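Local coordinates for MNMC2 (Aquifex aeolicus, PDB 3VYW), which binds S-adenosylmethionine and serves as a tRNA methyltransferase in wobble uridine modification, working without the oxidase domain usually fused to such enzymes, at residues K8-S13 with P292-I297; R95-I100 with R126-S131; K219-S224 with G254-L259. One frame throughout, in Å; residues are numbered along the deposited sequence.

How the contacts relate
Contacts 2 and 3 belong to one mixed sheet, the Rossmann-like core of the methyltransferase, and their centres lie about 16 Å apart. Contact 1 joins the two ends of the chain on the other side of the molecular centre, about 39 Å from contact 2 and 31 Å from contact 3, measured between centres. It is buried helix packing without a hydrogen bond between its segments, carried by one tyrosine among aliphatic groups. Contact 2 pairs parallel strands, with aliphatic side chains on one face and partly exposed charges on the other. Contact 3 pairs antiparallel strands and is almost wholly buried, and its side chains are mostly aromatic, small or hydroxyl-bearing, with no ion pair between the segments.

Contact 1: residues K8-S13 with P292-I297; sequences KNYLES and PLEILI
The start of helix 292-303 crosses helix 3-18 at -68°, with the short axes 11.0 Å apart, and Tyr10 bridges much of that gap. Its ring stands anti to the backbone N (chi1 -174°), which carries the phenol across to the first turn of the partner. There Leu293 meets it twice. Its CB lies 3.5 Å from Tyr10 CE2, near the hydroxyl end, while Leu293 CD1 sits over the ring face in a CH-pi contact, 3.9 Å from the centroid and 13° off the normal. Glu294 follows at the tip of the ring: its CG comes within 3.8 Å of Tyr10 OH, and its chain crosses the tyrosine at about a right angle. The hydroxyl itself has a weak hydrogen bond to Glu291 OE2. One turn after Leu293, Ile297 approaches from a different side, placing CD1 in the ring plane at the edge, 3.9 Å from Tyr10 CE2. Its other branch, CG2, packs 4.0 Å from Leu11 CD1, so this isoleucine touches both Tyr10 and Leu11. The contact is apolar packing between the N- and C-terminal helices. Phe34 of helix 24-37 touches Leu293 and Ile297, and Tyr14 of helix 3-18 extends the packing onto Glu294 and Ile297, so three helices, 3-18, 24-37 and 292-303, meet around these side chains.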
loop_
_atom_site.group_PDB
_atom_site.type_symbol
_atom_site.label_atom_id
_atom_site.label_comp_id
_atom_site.label_asym_id
_atom_site.label_seq_id
_atom_site.Cartn_x
_atom_site.Cartn_y
_atom_site.Cartn_z
ATOM N N LYS A 8 -18.139 -18.498 1.501
ATOM C CA LYS A 8 -18.043 -19.885 1.854
ATOM C C LYS A 8 -18.027 -20.790 0.683
ATOM O O LYS A 8 -17.393 -21.794 0.700
ATOM C CB LYS A 8 -19.151 -20.267 2.768
ATOM C CG LYS A 8 -19.311 -21.746 2.834
ATOM C CD LYS A 8 -19.850 -22.137 4.162
ATOM C CE LYS A 8 -20.643 -23.392 4.066
ATOM N NZ LYS A 8 -21.289 -23.606 5.366
ATOM N N ASN A 9 -18.798 -20.446 -0.319
ATOM C CA ASN A 9 -18.808 -21.175 -1.543
ATOM C C ASN A 9 -17.488 -21.059 -2.208
ATOM O O ASN A 9 -16.993 -21.988 -2.762
ATOM C CB ASN A 9 -19.871 -20.613 -2.467
ATOM C CG ASN A 9 -21.236 -21.122 -2.160
ATOM O OD1 ASN A 9 -21.413 -22.006 -1.356
ATOM N ND2 ASN A 9 -22.211 -20.559 -2.801
ATOM N N TYR A 10 -16.940 -19.872 -2.184
ATOM C CA TYR A 10 -15.709 -19.591 -2.839
ATOM C C TYR A 10 -14.624 -20.397 -2.222
ATOM O O TYR A 10 -13.810 -20.940 -2.896
ATOM C CB TYR A 10 -15.413 -18.122 -2.685
ATOM C CG TYR A 10 -14.232 -17.650 -3.441
ATOM C CD1 TYR A 10 -14.380 -16.930 -4.573
ATOM C CD2 TYR A 10 -12.983 -17.904 -3.006
ATOM C CE1 TYR A 10 -13.307 -16.491 -5.263
ATOM C CE2 TYR A 10 -11.905 -17.483 -3.701
ATOM C CZ TYR A 10 -12.088 -16.775 -4.831
ATOM O OH TYR A 10 -11.039 -16.328 -5.528
ATOM N N LEU A 11 -14.608 -20.448 -0.912
ATOM C CA LEU A 11 -13.636 -21.212 -0.211
ATOM C C LEU A 11 -13.755 -22.670 -0.471
ATOM O O LEU A 11 -12.791 -23.336 -0.687
ATOM C CB LEU A 11 -13.790 -21.000 1.272
ATOM C CG LEU A 11 -12.963 -21.966 2.068
ATOM C CD1 LEU A 11 -11.522 -21.590 1.953
ATOM C CD2 LEU A 11 -13.391 -21.997 3.489
ATOM N N GLU A 12 -14.961 -23.182 -0.414
ATOM C CA GLU A 12 -15.164 -24.581 -0.638
ATOM C C GLU A 12 -14.740 -24.875 -2.030
ATOM O O GLU A 12 -14.124 -25.847 -2.311
ATOM C CB GLU A 12 -16.620 -24.924 -0.475
ATOM C CG GLU A 12 -17.014 -25.272 0.936
ATOM C CD GLU A 12 -18.495 -25.359 1.111
ATOM O OE1 GLU A 12 -18.941 -26.004 2.054
ATOM O OE2 GLU A 12 -19.221 -24.787 0.295
ATOM N N SER A 13 -15.086 -24.002 -2.923
ATOM C CA SER A 13 -14.751 -24.224 -4.273
ATOM C C SER A 13 -13.262 -24.245 -4.497
ATOM O O SER A 13 -12.773 -25.072 -5.218
ATOM C CB SER A 13 -15.434 -23.177 -5.113
ATOM O OG SER A 13 -14.735 -22.941 -6.280
ATOM N N PRO A 292 -7.276 -12.378 -5.585
ATOM C CA PRO A 292 -6.983 -11.819 -4.289
ATOM C C PRO A 292 -7.550 -12.657 -3.195
ATOM O O PRO A 292 -6.914 -12.811 -2.220
ATOM C CB PRO A 292 -7.687 -10.495 -4.347
ATOM C CG PRO A 292 -7.540 -10.110 -5.757
ATOM C CD PRO A 292 -7.503 -11.340 -6.581
ATOM N N LEU A 293 -8.725 -13.198 -3.360
ATOM C CA LEU A 293 -9.302 -13.980 -2.309
ATOM C C LEU A 293 -8.487 -15.182 -2.041
ATOM O O LEU A 293 -8.400 -15.627 -0.943
ATOM C CB LEU A 293 -10.717 -14.354 -2.614
ATOM C CG LEU A 293 -11.625 -13.181 -2.355
ATOM C CD1 LEU A 293 -12.991 -13.509 -2.859
ATOM C CD2 LEU A 293 -11.639 -12.840 -0.895
ATOM N N GLU A 294 -7.928 -15.708 -3.102
ATOM C CA GLU A 294 -7.107 -16.886 -3.108
ATOM C C GLU A 294 -5.819 -16.721 -2.364
ATOM O O GLU A 294 -5.358 -17.604 -1.737
ATOM C CB GLU A 294 -6.817 -17.268 -4.549
ATOM C CG GLU A 294 -7.769 -18.292 -5.113
ATOM C CD GLU A 294 -7.700 -18.405 -6.606
ATOM O OE1 GLU A 294 -6.729 -17.961 -7.184
ATOM O OE2 GLU A 294 -8.617 -18.939 -7.201
ATOM N N ILE A 295 -5.223 -15.562 -2.515
ATOM C CA ILE A 295 -3.988 -15.229 -1.882
ATOM C C ILE A 295 -4.203 -15.197 -0.417
ATOM O O ILE A 295 -3.394 -15.624 0.332
ATOM C CB ILE A 295 -3.497 -13.873 -2.361
ATOM C CG1 ILE A 295 -2.990 -13.998 -3.780
ATOM C CG2 ILE A 295 -2.406 -13.366 -1.465
ATOM C CD1 ILE A 295 -2.787 -12.718 -4.508
ATOM N N LEU A 296 -5.326 -14.668 -0.016
ATOM C CA LEU A 296 -5.730 -14.694 1.347
ATOM C C LEU A 296 -5.964 -16.087 1.864
ATOM O O LEU A 296 -5.564 -16.392 2.938
ATOM C CB LEU A 296 -6.975 -13.833 1.539
ATOM C CG LEU A 296 -7.626 -13.756 2.921
ATOM C CD1 LEU A 296 -6.683 -13.233 3.961
ATOM C CD2 LEU A 296 -8.844 -12.900 2.919
ATOM N N ILE A 297 -6.627 -16.929 1.108
ATOM C CA ILE A 297 -6.889 -18.265 1.547
ATOM C C ILE A 297 -5.612 -19.045 1.744
ATOM O O ILE A 297 -5.442 -19.712 2.706
ATOM C CB ILE A 297 -7.803 -19.008 0.572
ATOM C CG1 ILE A 297 -9.207 -18.446 0.609
ATOM C CG2 ILE A 297 -7.860 -20.468 0.914
ATOM C CD1 ILE A 297 -10.067 -18.827 -0.563
#

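Contact 2: residues R95-I100 with R126-S131; sequences RKVIRI and RVEIIS
Arg99 and Glu128 both turn CG anti to the carbonyl carbon (chi1 -39° and -70°), and their extended chains run side by side in the same direction off the sheet. This brings Arg99 NE to 2.8 Å from Glu128 OE1 in a salt bridge whose hydrogen bond is weak, bent to 125° at the hydrogen, with the guanidinium and carboxylate planes steeply inclined. Val97 CG1, anti to its own backbone N, lies under the centre of the Arg99 guanidinium, 3.9 Å from its plane, and so supports one face of it. An alanine in place of Arg99 would remove the guanidinium, and would probably leave the Glu128 carboxylate without this countercharge and Val97 less well covered. On the same face, the Arg126 chain, bent at chi2, lays CD alongside Val97 CG2 at 4.1 Å, and its guanidinium forms a salt bridge with Glu162.

Beneath these side chains the strands pair in parallel. Ile98 and Ile100 each use both N and O across the contact, as in the 2.8 Å bond from Glu128 N to Ile98 O, nearly along the carbonyl axis. The pairing begins less tightly, with Arg126 N 3.3 Å from Lys96 O and above the carbonyl plane. The opposite face is aliphatic, and there Ile100 CB is 4.4 Å from Ile129 CG1. Helix 109-121 covers this face through Leu111, Leu115 and Trp119, completing a beta-alpha-beta crossover of the Rossmann-like fold. Strand 187-192 lies beyond strand 97-103 and strand 166-172 beyond strand 126-133, so the pair sits inside the sheet.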
loop_
_atom_site.group_PDB
_atom_site.type_symbol
_atom_site.label_atom_id
_atom_site.label_comp_id
_atom_site.label_asym_id
_atom_site.label_seq_id
_atom_site.Cartn_x
_atom_site.Cartn_y
_atom_site.Cartn_z
ATOM N N ARG A 95 19.304 17.737 -3.855
ATOM C CA ARG A 95 19.076 17.089 -5.128
ATOM C C ARG A 95 18.451 17.907 -6.210
ATOM O O ARG A 95 17.902 18.931 -5.965
ATOM C CB ARG A 95 18.246 15.850 -4.919
ATOM C CG ARG A 95 18.793 14.975 -3.841
ATOM C CD ARG A 95 19.209 13.697 -4.487
ATOM N NE ARG A 95 19.598 12.716 -3.505
ATOM C CZ ARG A 95 19.282 11.442 -3.596
ATOM N NH1 ARG A 95 18.565 11.027 -4.622
ATOM N NH2 ARG A 95 19.692 10.592 -2.676
ATOM N N LYS A 96 18.521 17.401 -7.421
ATOM C CA LYS A 96 17.848 18.003 -8.543
ATOM C C LYS A 96 16.758 17.140 -9.129
ATOM O O LYS A 96 16.060 17.547 -10.029
ATOM C CB LYS A 96 18.865 18.361 -9.603
ATOM C CG LYS A 96 19.759 19.491 -9.168
ATOM C CD LYS A 96 20.407 20.173 -10.353
ATOM C CE LYS A 96 20.981 21.523 -9.971
ATOM N NZ LYS A 96 20.754 22.520 -11.047
ATOM N N VAL A 97 16.641 15.919 -8.651
ATOM C CA VAL A 97 15.537 15.089 -9.043
ATOM C C VAL A 97 15.147 14.175 -7.933
ATOM O O VAL A 97 15.983 13.647 -7.268
ATOM C CB VAL A 97 15.902 14.285 -10.267
ATOM C CG1 VAL A 97 14.704 13.513 -10.770
ATOM C CG2 VAL A 97 16.378 15.240 -11.326
ATOM N N ILE A 98 13.860 14.003 -7.734
ATOM C CA ILE A 98 13.369 13.050 -6.791
ATOM C C ILE A 98 12.427 12.130 -7.511
ATOM O O ILE A 98 11.586 12.578 -8.220
ATOM C CB ILE A 98 12.641 13.751 -5.657
ATOM C CG1 ILE A 98 13.631 14.308 -4.668
ATOM C CG2 ILE A 98 11.763 12.795 -4.906
ATOM C CD1 ILE A 98 14.259 13.241 -3.827
ATOM N N ARG A 99 12.578 10.837 -7.319
ATOM C CA ARG A 99 11.689 9.872 -7.906
ATOM C C ARG A 99 10.806 9.145 -6.904
ATOM O O ARG A 99 11.272 8.566 -5.977
ATOM C CB ARG A 99 12.492 8.853 -8.670
ATOM C CG ARG A 99 13.647 9.438 -9.425
ATOM C CD ARG A 99 13.995 8.568 -10.596
ATOM N NE ARG A 99 14.835 9.249 -11.557
ATOM C CZ ARG A 99 16.006 9.790 -11.278
ATOM N NH1 ARG A 99 16.477 9.741 -10.059
ATOM N NH2 ARG A 99 16.698 10.387 -12.222
ATOM N N ILE A 100 9.513 9.174 -7.133
ATOM C CA ILE A 100 8.589 8.467 -6.293
ATOM C C ILE A 100 7.834 7.389 -7.014
ATOM O O ILE A 100 7.266 7.612 -8.035
ATOM C CB ILE A 100 7.561 9.410 -5.716
ATOM C CG1 ILE A 100 8.245 10.523 -4.981
ATOM C CG2 ILE A 100 6.627 8.660 -4.807
ATOM C CD1 ILE A 100 7.284 11.530 -4.447
ATOM N N ARG A 126 12.982 18.688 -9.923
ATOM C CA ARG A 126 12.234 17.984 -10.906
ATOM C C ARG A 126 11.761 16.718 -10.274
ATOM O O ARG A 126 12.515 16.029 -9.677
ATOM C CB ARG A 126 13.112 17.696 -12.103
ATOM C CG ARG A 126 12.403 17.063 -13.273
ATOM C CD ARG A 126 13.158 15.840 -13.732
ATOM N NE ARG A 126 12.415 15.065 -14.703
ATOM C CZ ARG A 126 11.579 15.579 -15.585
ATOM N NH1 ARG A 126 11.374 16.872 -15.613
ATOM N NH2 ARG A 126 10.944 14.796 -16.426
ATOM N N VAL A 127 10.487 16.429 -10.377
ATOM C CA VAL A 127 9.963 15.279 -9.698
ATOM C C VAL A 127 9.446 14.234 -10.636
ATOM O O VAL A 127 8.673 14.521 -11.485
ATOM C CB VAL A 127 8.859 15.686 -8.754
ATOM C CG1 VAL A 127 8.506 14.532 -7.880
ATOM C CG2 VAL A 127 9.299 16.835 -7.902
ATOM N N GLU A 128 9.885 13.004 -10.465
ATOM C CA GLU A 128 9.378 11.913 -11.267
ATOM C C GLU A 128 8.451 10.997 -10.484
ATOM O O GLU A 128 8.853 10.360 -9.564
ATOM C CB GLU A 128 10.520 11.074 -11.786
ATOM C CG GLU A 128 11.379 11.719 -12.826
ATOM C CD GLU A 128 12.359 10.746 -13.428
ATOM O OE1 GLU A 128 13.572 10.959 -13.308
ATOM O OE2 GLU A 128 11.918 9.761 -14.028
ATOM N N ILE A 129 7.203 10.931 -10.895
ATOM C CA ILE A 129 6.249 10.055 -10.282
ATOM C C ILE A 129 5.682 9.026 -11.231
ATOM O O ILE A 129 5.207 9.345 -12.272
ATOM C CB ILE A 129 5.070 10.842 -9.723
ATOM C CG1 ILE A 129 5.561 11.876 -8.753
ATOM C CG2 ILE A 129 4.104 9.931 -9.027
ATOM C CD1 ILE A 129 4.523 12.897 -8.422
ATOM N N ILE A 130 5.723 7.775 -10.814
ATOM C CA ILE A 130 4.989 6.704 -11.435
ATOM C C ILE A 130 4.001 6.123 -10.457
ATOM O O ILE A 130 4.341 5.730 -9.389
ATOM C CB ILE A 130 5.928 5.602 -11.876
ATOM C CG1 ILE A 130 6.893 6.153 -12.897
ATOM C CG2 ILE A 130 5.148 4.440 -12.425
ATOM C CD1 ILE A 130 7.828 5.135 -13.463
ATOM N N SER A 131 2.758 6.049 -10.863
ATOM C CA SER A 131 1.724 5.555 -10.000
ATOM C C SER A 131 0.933 4.451 -10.623
ATOM O O SER A 131 0.982 4.260 -11.783
ATOM C CB SER A 131 0.819 6.667 -9.586
ATOM O OG SER A 131 0.036 6.209 -8.544
#

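Contact 3: residues K219-S224 with G254-L259; sequences KGYWVS and GTVASL
Segments 220-224 and 254-258 run antiparallel, their short axes at 159°, with Trp222-Ala257 and Ser224-Thr255 as hydrogen-bonded pairs and Val223-Val256 as the non-hydrogen-bonded pair between them. The bond from Trp222 N to Ala257 O is 2.8 Å long and directed at a lone pair in the carbonyl plane, whereas that from Ser224 N to Thr255 O stretches to 3.2 Å.

The Trp222 side chain, its CG anti to the backbone N (chi1 176°), crosses that of Thr255 obliquely. Its CB meets Ala257 CB at 3.9 Å, and at the far end of the indole Thr255 CG2 approaches the ring edge, 3.9 Å from Trp222 CZ3. The small Ala257 thus sits beside the CB end of Trp222, and the threonine methyl at the rim of its ring, while Thr255 OG1 bonds to Ser226 O and Arg232 NE. On the other face, Val256 CG1 touches Tyr221 CD2 at 3.8 Å and also packs against Val223 CG1, 4.2 Å away; the Tyr221 hydroxyl is held by Pro262 O. At the end of the pairing, Ser258 OG, anti to its backbone N (chi1 175°), donates to Gly220 O at 3.0 Å from above the carbonyl plane. Ser258 OG is also hydrogen-bonded to Ala261 N, so this hydroxyl links the strand end to the following loop.

Strand 253-258 runs against its neighbours between 220-224 and 241-246, the strand order characteristic of class I methyltransferases. Strand 187-192 flanks 220-224 on its other edge, and helices 206-213 and 229-237 cover Trp222 through Leu209, Val231 and Leu235.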
loop_
_atom_site.group_PDB
_atom_site.type_symbol
_atom_site.label_atom_id
_atom_site.label_comp_id
_atom_site.label_asym_id
_atom_site.label_seq_id
_atom_site.Cartn_x
_atom_site.Cartn_y
_atom_site.Cartn_z
ATOM N N LYS A 219 19.280 3.493 -1.271
ATOM C CA LYS A 219 19.220 4.407 -0.169
ATOM C C LYS A 219 17.845 4.980 -0.058
ATOM O O LYS A 219 17.604 5.826 0.734
ATOM C CB LYS A 219 20.228 5.525 -0.351
ATOM C CG LYS A 219 21.659 5.058 -0.320
ATOM C CD LYS A 219 22.150 4.942 1.092
ATOM C CE LYS A 219 23.595 4.523 1.130
ATOM N NZ LYS A 219 23.987 4.175 2.515
ATOM N N GLY A 220 16.962 4.517 -0.912
ATOM C CA GLY A 220 15.579 4.870 -0.871
ATOM C C GLY A 220 14.831 4.188 0.238
ATOM O O GLY A 220 15.227 3.161 0.718
ATOM N N TYR A 221 13.701 4.772 0.574
ATOM C CA TYR A 221 12.816 4.356 1.634
ATOM C C TYR A 221 11.449 3.887 1.137
ATOM O O TYR A 221 10.867 4.471 0.280
ATOM C CB TYR A 221 12.625 5.515 2.600
ATOM C CG TYR A 221 13.810 5.769 3.462
ATOM C CD1 TYR A 221 14.751 6.694 3.116
ATOM C CD2 TYR A 221 14.001 5.067 4.615
ATOM C CE1 TYR A 221 15.839 6.917 3.901
ATOM C CE2 TYR A 221 15.083 5.289 5.404
ATOM C CZ TYR A 221 15.999 6.217 5.041
ATOM O OH TYR A 221 17.072 6.421 5.840
ATOM N N TRP A 222 10.956 2.819 1.724
ATOM C CA TRP A 222 9.658 2.309 1.432
ATOM C C TRP A 222 8.777 2.587 2.596
ATOM O O TRP A 222 9.115 2.259 3.685
ATOM C CB TRP A 222 9.785 0.833 1.214
ATOM C CG TRP A 222 8.525 0.061 0.982
ATOM C CD1 TRP A 222 8.069 -0.421 -0.194
ATOM C CD2 TRP A 222 7.578 -0.435 1.966
ATOM N NE1 TRP A 222 6.938 -1.114 -0.023
ATOM C CE2 TRP A 222 6.583 -1.147 1.235
ATOM C CE3 TRP A 222 7.445 -0.321 3.317
ATOM C CZ2 TRP A 222 5.512 -1.737 1.847
ATOM C CZ3 TRP A 222 6.351 -0.896 3.918
ATOM C CH2 TRP A 222 5.416 -1.591 3.199
ATOM N N VAL A 223 7.649 3.222 2.376
ATOM C CA VAL A 223 6.794 3.626 3.460
ATOM C C VAL A 223 5.344 3.187 3.344
ATOM O O VAL A 223 4.781 3.165 2.290
ATOM C CB VAL A 223 6.850 5.137 3.695
ATOM C CG1 VAL A 223 8.214 5.550 4.118
ATOM C CG2 VAL A 223 6.442 5.899 2.476
ATOM N N SER A 224 4.759 2.823 4.459
ATOM C CA SER A 224 3.368 2.526 4.498
ATOM C C SER A 224 2.805 2.809 5.857
ATOM O O SER A 224 3.502 2.809 6.818
ATOM C CB SER A 224 3.133 1.083 4.111
ATOM O OG SER A 224 1.788 0.781 4.143
ATOM N N GLY A 254 3.553 2.915 11.617
ATOM C CA GLY A 254 3.779 2.545 10.251
ATOM C C GLY A 254 5.061 1.815 10.036
ATOM O O GLY A 254 5.736 1.504 10.943
ATOM N N THR A 255 5.384 1.545 8.800
ATOM C CA THR A 255 6.581 0.840 8.513
ATOM C C THR A 255 7.463 1.628 7.614
ATOM O O THR A 255 7.021 2.251 6.717
ATOM C CB THR A 255 6.290 -0.540 7.942
ATOM O OG1 THR A 255 5.731 -1.330 8.954
ATOM C CG2 THR A 255 7.525 -1.207 7.582
ATOM N N VAL A 256 8.740 1.617 7.925
ATOM C CA VAL A 256 9.738 2.265 7.124
ATOM C C VAL A 256 10.782 1.260 6.754
ATOM O O VAL A 256 11.258 0.555 7.581
ATOM C CB VAL A 256 10.403 3.381 7.884
ATOM C CG1 VAL A 256 11.068 4.326 6.937
ATOM C CG2 VAL A 256 9.400 4.124 8.720
ATOM N N ALA A 257 11.103 1.175 5.482
ATOM C CA ALA A 257 12.048 0.201 5.012
ATOM C C ALA A 257 13.104 0.786 4.105
ATOM O O ALA A 257 12.871 1.701 3.384
ATOM C CB ALA A 257 11.329 -0.926 4.322
ATOM N N SER A 258 14.298 0.259 4.180
ATOM C CA SER A 258 15.300 0.581 3.215
ATOM C C SER A 258 16.227 -0.575 3.076
ATOM O O SER A 258 16.478 -1.265 4.006
ATOM C CB SER A 258 16.060 1.808 3.644
ATOM O OG SER A 258 17.111 2.049 2.768
ATOM N N LEU A 259 16.717 -0.825 1.883
ATOM C CA LEU A 259 17.747 -1.801 1.719
ATOM C C LEU A 259 19.026 -1.401 2.394
ATOM O O LEU A 259 19.634 -2.174 3.049
ATOM C CB LEU A 259 18.017 -1.972 0.257
ATOM C CG LEU A 259 16.870 -2.525 -0.500
ATOM C CD1 LEU A 259 17.152 -2.410 -1.968
ATOM C CD2 LEU A 259 16.718 -3.967 -0.126
#